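Local atomic coordinates of L-threonine 3-dehydrogenase (Clostridioides difficile, PDB entry 7OL1), a protein that probably oxidises L-threonine at its side-chain hydroxyl carbon with NAD+. Residues G32-E37 with I94-L99; K132-S137 with V244-A249; L304-A309 with W313-S318. All coordinates share one frame; numbering follows the deposited sequence.

How the contacts relate
Contacts 1 and 2 share one central sheet: strands 92-95 and 132-138 are neighbours in it, joined where His95 N lies 2.9 Å from Phe134 O, a probable hydrogen bond. Ile94 packs against Ile247, so helix 236-248 also links the two. Contact 3 lies farther from the chain centre, in the helix 307-313 and the loop behind it, and it reaches contact 2 through Trp313, which packs on Ala249 and Leu246. All three are largely buried, although contact 3 borders an exposed loop. Contacts 1 and 2 are apolar across their segments, whereas contact 3 combines backbone hydrogen bonds with aromatic packing.

Contact 1 of 3, residues G32-E37 with I94-L99; sequences GQIGSE and IHLASL
Leu96 reaches from the end of strand 92-95 to the first turn of helix 33-46, and one methyl, CD1, does all the touching. Its closest apolar neighbours are the backbone of Gly35, with Leu96 CD1 3.5 Å from Gly35 CA, and the side chain of Ile34, where Leu96 CD1 stands 4.0 Å from Ile34 CG2. It is thus the CG2 branch of Ile34 that Leu96 meets, the two side chains crossing at a slant. Leu96 holds CG beside its own backbone N (chi1 -43°) and extends the chain from there (chi2 -175°), which carries CD1 out to the helix. Gly35 offers bare backbone to that methyl, and the CA atoms of Gly35 and Leu96 are 7.0 Å apart. The interface is small, 102 Å² in all.

No hydrogen bond crosses between the segments; the polar bonds brace each one separately. Gly32 O accepts two donors from Ser36, the backbone N at 2.9 Å and the hydroxyl OG, also at 2.9 Å, which arrive from opposite faces of the carbonyl plane. This grips the start of the helix twice. On the other segment Ser98 OG donates to Leu96 O over 3.2 Å, tilted from the carbonyl plane, and ties the chain just after the inverse gamma turn centred on His95, the last strand residue.

Gly32 and Gly35 belong to the glycine-rich TGxxGxxG motif that follows the first strand of a Rossmann fold and in this family normally receives the dinucleotide; this structure is of the apoenzyme. Strand 25-28 lies beside strand 92-95, and Thr28 OG1 bonds Ala97 N. Helix 108-129 meets His95, Ser98 and Leu99, while Ile34 also rests on Phe190 and Leu193 of strand 184-194.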
ATOM      1  N   GLY A  32     -22.375   5.638   7.867  1.00 82.25           N
ATOM      2  CA  GLY A  32     -21.256   6.539   8.213  1.00 84.69           C
ATOM      3  C   GLY A  32     -21.618   7.992   7.952  1.00 83.23           C
ATOM      4  O   GLY A  32     -22.743   8.243   7.478  1.00 79.35           O
ATOM      5  N   GLN A  33     -20.692   8.914   8.232  1.00 84.72           N
ATOM      6  CA  GLN A  33     -20.915  10.386   8.151  1.00 75.05           C
ATOM      7  C   GLN A  33     -21.337  10.787   6.729  1.00 63.72           C
ATOM      8  O   GLN A  33     -22.350  11.526   6.593  1.00 76.25           O
ATOM      9  CB  GLN A  33     -19.646  11.122   8.584  1.00 80.49           C
ATOM     10  CG  GLN A  33     -19.831  12.627   8.751  1.00 76.77           C
ATOM     11  CD  GLN A  33     -18.565  13.437   8.592  1.00 80.64           C
ATOM     12  OE1 GLN A  33     -18.570  14.648   8.790  1.00 80.82           O
ATOM     13  NE2 GLN A  33     -17.466  12.788   8.232  1.00 81.82           N
ATOM     14  N   ILE A  34     -20.584  10.325   5.733  1.00 48.38           N
ATOM     15  CA  ILE A  34     -20.781  10.592   4.279  1.00 55.50           C
ATOM     16  C   ILE A  34     -22.028   9.843   3.788  1.00 65.94           C
ATOM     17  O   ILE A  34     -22.892  10.478   3.138  1.00 73.67           O
ATOM     18  CB  ILE A  34     -19.542  10.144   3.472  1.00 58.58           C
ATOM     19  CG1 ILE A  34     -18.234  10.708   4.045  1.00 59.74           C
ATOM     20  CG2 ILE A  34     -19.725  10.395   1.975  1.00 54.35           C
ATOM     21  CD1 ILE A  34     -16.998  10.411   3.210  1.00 60.52           C
ATOM     22  N   GLY A  35     -22.103   8.527   4.008  1.00 69.08           N
ATOM     23  CA  GLY A  35     -23.289   7.739   3.601  1.00 68.36           C
ATOM     24  C   GLY A  35     -24.612   8.335   4.105  1.00 61.84           C
ATOM     25  O   GLY A  35     -25.579   8.465   3.302  1.00 57.44           O
ATOM     26  N   SER A  36     -24.694   8.691   5.391  1.00 56.57           N
ATOM     27  CA  SER A  36     -25.922   9.280   5.978  1.00 60.32           C
ATOM     28  C   SER A  36     -26.486  10.325   5.013  1.00 67.31           C
ATOM     29  O   SER A  36     -27.689  10.252   4.706  1.00 78.02           O
ATOM     30  CB  SER A  36     -25.677   9.849   7.324  1.00 62.38           C
ATOM     31  OG  SER A  36     -25.463   8.796   8.241  1.00 76.37           O
ATOM     32  N   GLU A  37     -25.646  11.224   4.502  1.00 64.23           N
ATOM     33  CA  GLU A  37     -26.137  12.381   3.712  1.00 68.09           C
ATOM     34  C   GLU A  37     -26.114  12.048   2.222  1.00 62.04           C
ATOM     35  O   GLU A  37     -26.943  12.641   1.489  1.00 69.43           O
ATOM     36  CB  GLU A  37     -25.331  13.635   4.039  1.00 74.83           C
ATOM     37  CG  GLU A  37     -25.019  13.753   5.516  1.00 79.53           C
ATOM     38  CD  GLU A  37     -24.669  15.164   5.926  1.00 81.37           C
ATOM     39  OE1 GLU A  37     -25.199  16.104   5.248  1.00 60.85           O
ATOM     40  OE2 GLU A  37     -23.881  15.306   6.917  1.00 75.03           O
ATOM     41  N   ILE A  94     -20.758   2.524  -4.688  1.00 43.69           N
ATOM     42  CA  ILE A  94     -20.027   3.520  -3.878  1.00 46.51           C
ATOM     43  C   ILE A  94     -19.657   2.821  -2.566  1.00 52.10           C
ATOM     44  O   ILE A  94     -20.462   2.825  -1.601  1.00 52.13           O
ATOM     45  CB  ILE A  94     -20.868   4.795  -3.701  1.00 48.30           C
ATOM     46  CG1 ILE A  94     -21.230   5.400  -5.059  1.00 50.52           C
ATOM     47  CG2 ILE A  94     -20.149   5.801  -2.812  1.00 49.48           C
ATOM     48  CD1 ILE A  94     -22.281   6.464  -4.981  1.00 48.89           C
ATOM     49  N   HIS A  95     -18.454   2.255  -2.554  1.00 46.44           N
ATOM     50  CA  HIS A  95     -17.863   1.492  -1.438  1.00 42.81           C
ATOM     51  C   HIS A  95     -17.363   2.412  -0.327  1.00 45.23           C
ATOM     52  O   HIS A  95     -16.145   2.512  -0.200  1.00 58.70           O
ATOM     53  CB  HIS A  95     -16.739   0.594  -1.969  1.00 44.05           C
ATOM     54  CG  HIS A  95     -16.309  -0.405  -0.957  1.00 50.90           C
ATOM     55  ND1 HIS A  95     -17.220  -1.231  -0.332  1.00 48.70           N
ATOM     56  CD2 HIS A  95     -15.091  -0.697  -0.444  1.00 49.70           C
ATOM     57  CE1 HIS A  95     -16.569  -1.989   0.531  1.00 60.19           C
ATOM     58  NE2 HIS A  95     -15.253  -1.694   0.479  1.00 54.25           N
ATOM     59  N   LEU A  96     -18.244   2.926   0.539  1.00 41.63           N
ATOM     60  CA  LEU A  96     -17.829   3.690   1.747  1.00 43.47           C
ATOM     61  C   LEU A  96     -17.488   2.792   2.948  1.00 47.57           C
ATOM     62  O   LEU A  96     -16.929   3.301   3.920  1.00 56.11           O
ATOM     63  CB  LEU A  96     -18.916   4.665   2.193  1.00 42.10           C
ATOM     64  CG  LEU A  96     -19.631   5.479   1.124  1.00 46.93           C
ATOM     65  CD1 LEU A  96     -20.579   6.480   1.788  1.00 51.84           C
ATOM     66  CD2 LEU A  96     -18.651   6.183   0.227  1.00 51.39           C
ATOM     67  N   ALA A  97     -17.851   1.525   2.984  1.00 58.91           N
ATOM     68  CA  ALA A  97     -17.624   0.703   4.202  1.00 63.37           C
ATOM     69  C   ALA A  97     -16.165   0.847   4.628  1.00 55.12           C
ATOM     70  O   ALA A  97     -15.313   0.627   3.780  1.00 59.19           O
ATOM     71  CB  ALA A  97     -17.933  -0.758   3.947  1.00 68.57           C
ATOM     72  N   SER A  98     -15.907   1.143   5.899  1.00 54.87           N
ATOM     73  CA  SER A  98     -14.543   1.111   6.497  1.00 56.42           C
ATOM     74  C   SER A  98     -14.565   1.485   7.990  1.00 47.36           C
ATOM     75  O   SER A  98     -15.514   2.109   8.465  1.00 48.97           O
ATOM     76  CB  SER A  98     -13.622   2.042   5.744  1.00 56.78           C
ATOM     77  OG  SER A  98     -14.221   3.330   5.671  1.00 61.69           O
ATOM     78  N   LEU A  99     -13.509   1.151   8.708  1.00 46.76           N
ATOM     79  CA  LEU A  99     -13.174   1.816   9.987  1.00 54.34           C
ATOM     80  C   LEU A  99     -12.236   2.998   9.680  1.00 56.44           C
ATOM     81  O   LEU A  99     -11.297   2.821   8.863  1.00 51.40           O
ATOM     82  CB  LEU A  99     -12.538   0.779  10.919  1.00 60.56           C
ATOM     83  CG  LEU A  99     -13.371  -0.482  11.200  1.00 64.05           C
ATOM     84  CD1 LEU A  99     -12.937  -1.107  12.510  1.00 63.50           C
ATOM     85  CD2 LEU A  99     -14.872  -0.216  11.239  1.00 62.20           C
TER

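Contact 2 of 3, residues K132-S137 with V244-A249; sequences KFFTPS and VDLIEA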
ATOM      1  N   LYS A 132     -19.105   0.584 -12.183  1.00 53.60           N
ATOM      2  CA  LYS A 132     -18.418   1.784 -11.698  1.00 59.94           C
ATOM      3  C   LYS A 132     -18.140   1.515 -10.227  1.00 59.01           C
ATOM      4  O   LYS A 132     -19.060   1.063  -9.532  1.00 61.18           O
ATOM      5  CB  LYS A 132     -19.303   3.008 -11.955  1.00 66.33           C
ATOM      6  CG  LYS A 132     -19.565   3.274 -13.434  1.00 77.06           C
ATOM      7  CD  LYS A 132     -20.210   4.612 -13.700  1.00 87.59           C
ATOM      8  CE  LYS A 132     -21.687   4.494 -13.999  1.00 96.22           C
ATOM      9  NZ  LYS A 132     -21.918   4.062 -15.398  1.00107.71           N
ATOM     10  N   PHE A 133     -16.915   1.776  -9.793  1.00 51.69           N
ATOM     11  CA  PHE A 133     -16.453   1.481  -8.424  1.00 50.06           C
ATOM     12  C   PHE A 133     -15.746   2.716  -7.842  1.00 47.94           C
ATOM     13  O   PHE A 133     -14.583   3.026  -8.175  1.00 59.29           O
ATOM     14  CB  PHE A 133     -15.613   0.197  -8.425  1.00 51.13           C
ATOM     15  CG  PHE A 133     -15.460  -0.349  -7.028  1.00 56.40           C
ATOM     16  CD1 PHE A 133     -16.414  -1.186  -6.487  1.00 52.25           C
ATOM     17  CD2 PHE A 133     -14.416   0.057  -6.213  1.00 58.28           C
ATOM     18  CE1 PHE A 133     -16.292  -1.652  -5.191  1.00 53.92           C
ATOM     19  CE2 PHE A 133     -14.308  -0.396  -4.910  1.00 57.38           C
ATOM     20  CZ  PHE A 133     -15.253  -1.245  -4.398  1.00 55.75           C
ATOM     21  N   PHE A 134     -16.447   3.402  -6.953  1.00 42.52           N
ATOM     22  CA  PHE A 134     -15.938   4.556  -6.197  1.00 43.93           C
ATOM     23  C   PHE A 134     -15.550   4.135  -4.777  1.00 48.65           C
ATOM     24  O   PHE A 134     -16.403   3.713  -4.057  1.00 55.86           O
ATOM     25  CB  PHE A 134     -16.990   5.650  -6.156  1.00 45.59           C
ATOM     26  CG  PHE A 134     -16.503   6.913  -5.504  1.00 54.67           C
ATOM     27  CD1 PHE A 134     -16.526   7.044  -4.123  1.00 61.92           C
ATOM     28  CD2 PHE A 134     -15.993   7.942  -6.268  1.00 56.49           C
ATOM     29  CE1 PHE A 134     -16.082   8.200  -3.515  1.00 61.99           C
ATOM     30  CE2 PHE A 134     -15.542   9.097  -5.660  1.00 61.37           C
ATOM     31  CZ  PHE A 134     -15.595   9.225  -4.290  1.00 66.19           C
ATOM     32  N   THR A 135     -14.287   4.334  -4.408  1.00 51.33           N
ATOM     33  CA  THR A 135     -13.734   4.206  -3.047  1.00 50.37           C
ATOM     34  C   THR A 135     -13.190   5.554  -2.589  1.00 50.61           C
ATOM     35  O   THR A 135     -12.326   6.128  -3.225  1.00 54.17           O
ATOM     36  CB  THR A 135     -12.530   3.268  -3.043  1.00 54.87           C
ATOM     37  OG1 THR A 135     -12.702   2.315  -4.097  1.00 58.26           O
ATOM     38  CG2 THR A 135     -12.306   2.650  -1.680  1.00 52.61           C
ATOM     39  N   PRO A 136     -13.635   6.090  -1.447  1.00 52.83           N
ATOM     40  CA  PRO A 136     -13.028   7.277  -0.885  1.00 51.98           C
ATOM     41  C   PRO A 136     -11.711   6.907  -0.209  1.00 49.89           C
ATOM     42  O   PRO A 136     -11.615   5.815   0.243  1.00 56.68           O
ATOM     43  CB  PRO A 136     -14.033   7.750   0.161  1.00 53.49           C
ATOM     44  CG  PRO A 136     -14.766   6.500   0.584  1.00 54.51           C
ATOM     45  CD  PRO A 136     -14.716   5.559  -0.604  1.00 59.18           C
ATOM     46  N   SER A 137     -10.747   7.824  -0.276  1.00 55.57           N
ATOM     47  CA  SER A 137      -9.420   7.802   0.382  1.00 51.12           C
ATOM     48  C   SER A 137      -9.363   9.023   1.287  1.00 47.49           C
ATOM     49  O   SER A 137     -10.437   9.556   1.542  1.00 54.86           O
ATOM     50  CB  SER A 137      -8.316   7.777  -0.625  1.00 49.08           C
ATOM     51  OG  SER A 137      -7.080   7.528   0.018  1.00 48.59           O
ATOM     52  N   VAL A 244     -20.308  12.648  -7.074  1.00 57.06           N
ATOM     53  CA  VAL A 244     -21.157  12.533  -8.296  1.00 58.42           C
ATOM     54  C   VAL A 244     -20.391  13.055  -9.517  1.00 57.69           C
ATOM     55  O   VAL A 244     -20.302  12.302 -10.552  1.00 53.68           O
ATOM     56  CB  VAL A 244     -22.490  13.271  -8.103  1.00 60.88           C
ATOM     57  CG1 VAL A 244     -23.416  13.031  -9.282  1.00 62.60           C
ATOM     58  CG2 VAL A 244     -23.153  12.857  -6.800  1.00 57.44           C
ATOM     59  N   ASP A 245     -19.875  14.292  -9.426  1.00 58.13           N
ATOM     60  CA  ASP A 245     -19.140  14.952 -10.546  1.00 62.50           C
ATOM     61  C   ASP A 245     -18.092  13.954 -11.052  1.00 58.14           C
ATOM     62  O   ASP A 245     -18.127  13.643 -12.274  1.00 55.90           O
ATOM     63  CB  ASP A 245     -18.577  16.327 -10.160  1.00 69.54           C
ATOM     64  CG  ASP A 245     -19.626  17.406  -9.859  1.00 78.51           C
ATOM     65  OD1 ASP A 245     -20.776  17.301 -10.367  1.00 76.63           O
ATOM     66  OD2 ASP A 245     -19.294  18.348  -9.094  1.00 74.29           O
ATOM     67  N   LEU A 246     -17.310  13.358 -10.136  1.00 58.31           N
ATOM     68  CA  LEU A 246     -16.216  12.414 -10.506  1.00 57.12           C
ATOM     69  C   LEU A 246     -16.788  11.082 -11.007  1.00 56.60           C
ATOM     70  O   LEU A 246     -16.253  10.583 -12.033  1.00 52.53           O
ATOM     71  CB  LEU A 246     -15.208  12.198  -9.367  1.00 53.00           C
ATOM     72  CG  LEU A 246     -14.174  11.095  -9.647  1.00 54.68           C
ATOM     73  CD1 LEU A 246     -13.458  11.323 -10.967  1.00 45.97           C
ATOM     74  CD2 LEU A 246     -13.167  10.933  -8.514  1.00 55.55           C
ATOM     75  N   ILE A 247     -17.797  10.491 -10.356  1.00 56.97           N
ATOM     76  CA  ILE A 247     -18.292   9.145 -10.811  1.00 61.26           C
ATOM     77  C   ILE A 247     -18.675   9.220 -12.302  1.00 60.16           C
ATOM     78  O   ILE A 247     -18.335   8.247 -13.064  1.00 53.80           O
ATOM     79  CB  ILE A 247     -19.428   8.572  -9.927  1.00 55.86           C
ATOM     80  CG1 ILE A 247     -18.867   7.880  -8.679  1.00 56.08           C
ATOM     81  CG2 ILE A 247     -20.270   7.596 -10.731  1.00 58.81           C
ATOM     82  CD1 ILE A 247     -19.797   7.825  -7.489  1.00 56.16           C
ATOM     83  N   GLU A 248     -19.304  10.347 -12.680  1.00 65.81           N
ATOM     84  CA  GLU A 248     -20.006  10.574 -13.973  1.00 74.16           C
ATOM     85  C   GLU A 248     -19.124  11.321 -14.977  1.00 68.16           C
ATOM     86  O   GLU A 248     -19.546  11.437 -16.133  1.00 72.50           O
ATOM     87  CB  GLU A 248     -21.296  11.359 -13.730  1.00 76.79           C
ATOM     88  CG  GLU A 248     -22.241  10.619 -12.804  1.00 83.71           C
ATOM     89  CD  GLU A 248     -23.711  10.934 -12.979  1.00 85.75           C
ATOM     90  OE1 GLU A 248     -24.082  12.119 -12.797  1.00 81.50           O
ATOM     91  OE2 GLU A 248     -24.482   9.991 -13.270  1.00 84.17           O
ATOM     92  N   ALA A 249     -17.952  11.798 -14.566  1.00 59.85           N
ATOM     93  CA  ALA A 249     -17.023  12.530 -15.443  1.00 61.00           C
ATOM     94  C   ALA A 249     -16.666  11.693 -16.671  1.00 61.97           C
ATOM     95  O   ALA A 249     -16.648  10.471 -16.623  1.00 62.58           O
ATOM     96  CB  ALA A 249     -15.791  12.923 -14.677  1.00 61.71           C
TER
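Phe134 projects from strand 132-138 against helix 236-248, and its ring and CB fill the tight part of the contact. Ile247 lies closest: its CG1 is 3.8 Å from Phe134 CD2, and its CD1 is 3.8 Å from Phe134 CB, so the ethyl arm crosses the CB and CG end of Phe134, oblique to the ring. Leu246 comes at the rim instead, with CD2 near the ring plane and 4.1 Å from Phe134 CE2. Both aliphatic chains run at about a right angle to the phenylalanine. Phe134 holds CG opposite its backbone N (chi1 -175°), and this swings the ring toward Leu246; Ile247 turns CG1 to the side of its own N (chi1 -83°), bringing CG1 and CD1 up to Phe134 CB and CD2.

The strand and helix axes approach to 9.7 Å and run roughly antiparallel, at 146°. This is the layering of a Rossmann fold, a largely parallel sheet between layers of helices: Phe134 serves the face covered by helix 236-248, while Phe133 points away and packs on Leu119, Leu123 and Ala126 of helix 108-129 on the other face. Ile94 and Val188, on the flanking strands, close in round Phe134. Arg186 NH1, from strand 184-194, donates to the carbonyls of Leu246 and Ala249, a polar tie to the helix end.

Toward the start of the strand the packing thins. Partly exposed Lys132 contributes methylenes: its CD passes 4.1 Å from Ile247 O, without bonding, and 4.2 Å from Ile247 CG2, the chain bent about its CG-CD and CD-CE bonds. Lys132 NZ stays 6.8 Å from Glu248 OE2, too far for a salt bridge, though the opposite charges may attract weakly; Glu248 OE2 instead accepts the backbone N of Met22.

Contact 3 of 3, residues L304-A309 with W313-S318; sequences LDSSSA and WNFKFS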
ATOM      1  N   LEU A 304      -3.763  21.006   0.252  1.00 59.85           N
ATOM      2  CA  LEU A 304      -3.469  20.094  -0.883  1.00 58.83           C
ATOM      3  C   LEU A 304      -3.702  20.867  -2.172  1.00 56.82           C
ATOM      4  O   LEU A 304      -4.487  21.864  -2.151  1.00 52.38           O
ATOM      5  CB  LEU A 304      -4.388  18.859  -0.904  1.00 71.98           C
ATOM      6  CG  LEU A 304      -4.601  18.061   0.385  1.00 69.46           C
ATOM      7  CD1 LEU A 304      -5.904  17.279   0.295  1.00 72.64           C
ATOM      8  CD2 LEU A 304      -3.443  17.112   0.658  1.00 66.27           C
ATOM      9  N   ASP A 305      -3.163  20.322  -3.261  1.00 50.16           N
ATOM     10  CA  ASP A 305      -3.318  20.874  -4.620  1.00 52.95           C
ATOM     11  C   ASP A 305      -4.368  20.067  -5.391  1.00 53.35           C
ATOM     12  O   ASP A 305      -4.018  19.015  -5.954  1.00 55.39           O
ATOM     13  CB  ASP A 305      -1.937  20.940  -5.297  1.00 58.40           C
ATOM     14  CG  ASP A 305      -1.949  21.547  -6.688  1.00 54.75           C
ATOM     15  OD1 ASP A 305      -2.993  22.128  -7.060  1.00 59.04           O
ATOM     16  OD2 ASP A 305      -0.946  21.395  -7.404  1.00 68.06           O
ATOM     17  N   SER A 306      -5.563  20.643  -5.550  1.00 58.85           N
ATOM     18  CA  SER A 306      -6.708  20.090  -6.328  1.00 54.51           C
ATOM     19  C   SER A 306      -6.533  20.206  -7.848  1.00 56.62           C
ATOM     20  O   SER A 306      -7.495  19.848  -8.593  1.00 55.30           O
ATOM     21  CB  SER A 306      -8.013  20.743  -5.921  1.00 56.48           C
ATOM     22  OG  SER A 306      -7.838  21.807  -4.990  1.00 71.38           O
ATOM     23  N   SER A 307      -5.389  20.656  -8.350  1.00 60.53           N
ATOM     24  CA  SER A 307      -5.262  20.983  -9.800  1.00 62.80           C
ATOM     25  C   SER A 307      -5.649  19.768 -10.647  1.00 57.50           C
ATOM     26  O   SER A 307      -6.511  19.925 -11.540  1.00 61.55           O
ATOM     27  CB  SER A 307      -3.880  21.466 -10.199  1.00 69.30           C
ATOM     28  OG  SER A 307      -3.499  22.607  -9.464  1.00 60.26           O
ATOM     29  N   SER A 308      -5.042  18.598 -10.417  1.00 56.21           N
ATOM     30  CA  SER A 308      -5.324  17.423 -11.289  1.00 58.67           C
ATOM     31  C   SER A 308      -6.847  17.248 -11.336  1.00 61.10           C
ATOM     32  O   SER A 308      -7.394  17.075 -12.464  1.00 49.90           O
ATOM     33  CB  SER A 308      -4.624  16.181 -10.844  1.00 56.74           C
ATOM     34  OG  SER A 308      -3.253  16.423 -10.593  1.00 63.94           O
ATOM     35  N   ALA A 309      -7.503  17.372 -10.168  1.00 58.19           N
ATOM     36  CA  ALA A 309      -8.962  17.198 -10.012  1.00 58.40           C
ATOM     37  C   ALA A 309      -9.638  18.209 -10.923  1.00 60.98           C
ATOM     38  O   ALA A 309     -10.455  17.774 -11.793  1.00 56.52           O
ATOM     39  CB  ALA A 309      -9.398  17.372  -8.578  1.00 63.40           C
ATOM     40  N   TRP A 313     -11.568  16.528 -14.424  1.00 56.25           N
ATOM     41  CA  TRP A 313     -13.033  16.278 -14.303  1.00 59.73           C
ATOM     42  C   TRP A 313     -13.727  17.500 -13.698  1.00 65.68           C
ATOM     43  O   TRP A 313     -14.903  17.386 -13.318  1.00 64.25           O
ATOM     44  CB  TRP A 313     -13.332  14.992 -13.492  1.00 59.34           C
ATOM     45  CG  TRP A 313     -12.656  14.860 -12.156  1.00 50.53           C
ATOM     46  CD1 TRP A 313     -11.411  14.331 -11.904  1.00 56.09           C
ATOM     47  CD2 TRP A 313     -13.200  15.199 -10.871  1.00 42.28           C
ATOM     48  NE1 TRP A 313     -11.135  14.354 -10.556  1.00 53.27           N
ATOM     49  CE2 TRP A 313     -12.222  14.885  -9.901  1.00 44.32           C
ATOM     50  CE3 TRP A 313     -14.410  15.723 -10.439  1.00 48.09           C
ATOM     51  CZ2 TRP A 313     -12.421  15.102  -8.541  1.00 44.87           C
ATOM     52  CZ3 TRP A 313     -14.621  15.905  -9.083  1.00 49.76           C
ATOM     53  CH2 TRP A 313     -13.635  15.606  -8.150  1.00 46.77           C
ATOM     54  N   ASN A 314     -13.030  18.632 -13.629  1.00 65.47           N
ATOM     55  CA  ASN A 314     -13.656  19.947 -13.366  1.00 64.26           C
ATOM     56  C   ASN A 314     -14.214  19.955 -11.940  1.00 61.54           C
ATOM     57  O   ASN A 314     -15.358  20.428 -11.716  1.00 60.29           O
ATOM     58  CB  ASN A 314     -14.701  20.268 -14.436  1.00 67.09           C
ATOM     59  CG  ASN A 314     -15.189  21.697 -14.338  1.00 73.40           C
ATOM     60  OD1 ASN A 314     -14.553  22.553 -13.714  1.00 77.61           O
ATOM     61  ND2 ASN A 314     -16.348  21.955 -14.909  1.00 77.21           N
ATOM     62  N   PHE A 315     -13.423  19.475 -10.986  1.00 63.03           N
ATOM     63  CA  PHE A 315     -13.736  19.648  -9.547  1.00 61.41           C
ATOM     64  C   PHE A 315     -14.124  21.117  -9.326  1.00 59.32           C
ATOM     65  O   PHE A 315     -13.383  22.030  -9.698  1.00 73.03           O
ATOM     66  CB  PHE A 315     -12.572  19.178  -8.675  1.00 57.01           C
ATOM     67  CG  PHE A 315     -12.675  19.596  -7.232  1.00 51.67           C
ATOM     68  CD1 PHE A 315     -13.682  19.103  -6.420  1.00 56.02           C
ATOM     69  CD2 PHE A 315     -11.744  20.455  -6.677  1.00 49.54           C
ATOM     70  CE1 PHE A 315     -13.748  19.458  -5.078  1.00 62.34           C
ATOM     71  CE2 PHE A 315     -11.810  20.820  -5.338  1.00 58.05           C
ATOM     72  CZ  PHE A 315     -12.809  20.312  -4.534  1.00 68.57           C
ATOM     73  N   LYS A 316     -15.301  21.324  -8.759  1.00 66.35           N
ATOM     74  CA  LYS A 316     -15.898  22.645  -8.465  1.00 66.81           C
ATOM     75  C   LYS A 316     -16.126  22.644  -6.957  1.00 62.03           C
ATOM     76  O   LYS A 316     -15.743  21.674  -6.336  1.00 74.15           O
ATOM     77  CB  LYS A 316     -17.102  22.769  -9.404  1.00 80.56           C
ATOM     78  CG  LYS A 316     -18.056  23.962  -9.273  1.00 93.65           C
ATOM     79  CD  LYS A 316     -19.184  23.896 -10.316  1.00 98.91           C
ATOM     80  CE  LYS A 316     -18.838  22.956 -11.467  1.00104.17           C
ATOM     81  NZ  LYS A 316     -19.821  22.975 -12.574  1.00109.93           N
ATOM     82  N   PHE A 317     -16.620  23.732  -6.387  1.00 75.69           N
ATOM     83  CA  PHE A 317     -17.050  23.817  -4.969  1.00 79.82           C
ATOM     84  C   PHE A 317     -17.611  25.218  -4.691  1.00 79.98           C
ATOM     85  O   PHE A 317     -17.220  26.145  -5.401  1.00 91.47           O
ATOM     86  CB  PHE A 317     -15.890  23.441  -4.055  1.00 68.92           C
ATOM     87  CG  PHE A 317     -14.869  24.515  -3.844  1.00 72.32           C
ATOM     88  CD1 PHE A 317     -15.044  25.456  -2.839  1.00 72.67           C
ATOM     89  CD2 PHE A 317     -13.715  24.556  -4.612  1.00 73.55           C
ATOM     90  CE1 PHE A 317     -14.066  26.410  -2.593  1.00 71.77           C
ATOM     91  CE2 PHE A 317     -12.741  25.508  -4.362  1.00 68.25           C
ATOM     92  CZ  PHE A 317     -12.913  26.423  -3.345  1.00 67.71           C
ATOM     93  N   SER A 318     -18.488  25.341  -3.686  1.00 80.73           N
ATOM     94  CA  SER A 318     -19.417  26.486  -3.481  1.00 71.79           C
ATOM     95  C   SER A 318     -19.157  27.206  -2.156  1.00 70.79           C
ATOM     96  O   SER A 318     -19.406  28.417  -2.122  1.00 81.72           O
ATOM     97  CB  SER A 318     -20.857  26.045  -3.586  1.00 67.62           C
ATOM     98  OG  SER A 318     -21.141  25.587  -4.910  1.00 65.33           O
TER
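Ala309 O takes the hydrogen of Trp313 N over 3.1 Å (153° at the hydrogen), the four-residue step of helix 307-313, and a weak second bond from Asn314 N, which has the positive phi of a residue leaving a helix. The chain then doubles back, leaving the CA atoms of Ala309 and Phe315 5.4 Å apart.

Ala309 is the centre of the side-chain packing. Its CB touches Phe315 CB at 3.7 Å and Trp313 CZ2 at 3.8 Å, both aromatic residues lying to one side of the methyl. The indole of Trp313 folds back along the helix because CG sits between the backbone N and the carbonyl carbon (chi1 51°). One of its faces receives Ala309 O and Phe315 CB, both near the rim. Farther along, Ser306 CB lies 3.8 Å from Phe315 CD2, oblique to the phenyl ring.

The helix start is held by a different residue. Ser306 occupies the N-cap position but makes no capping bond; Asp305 OD1 instead accepts Ser307 N from above the carboxylate plane, closing an Asx turn. Beyond the contact, Trp313 stacks edge-to-face with Phe260 and leans on Asp245 and Leu246 of helix 236-248, while Phe315 rests on Ser242.

One regular backbone bond and a weak one thus close the last turn before Asn314 leaves the helix, and a carboxylate fixes the helix start, while apolar and aromatic side chains join it to helix 236-248.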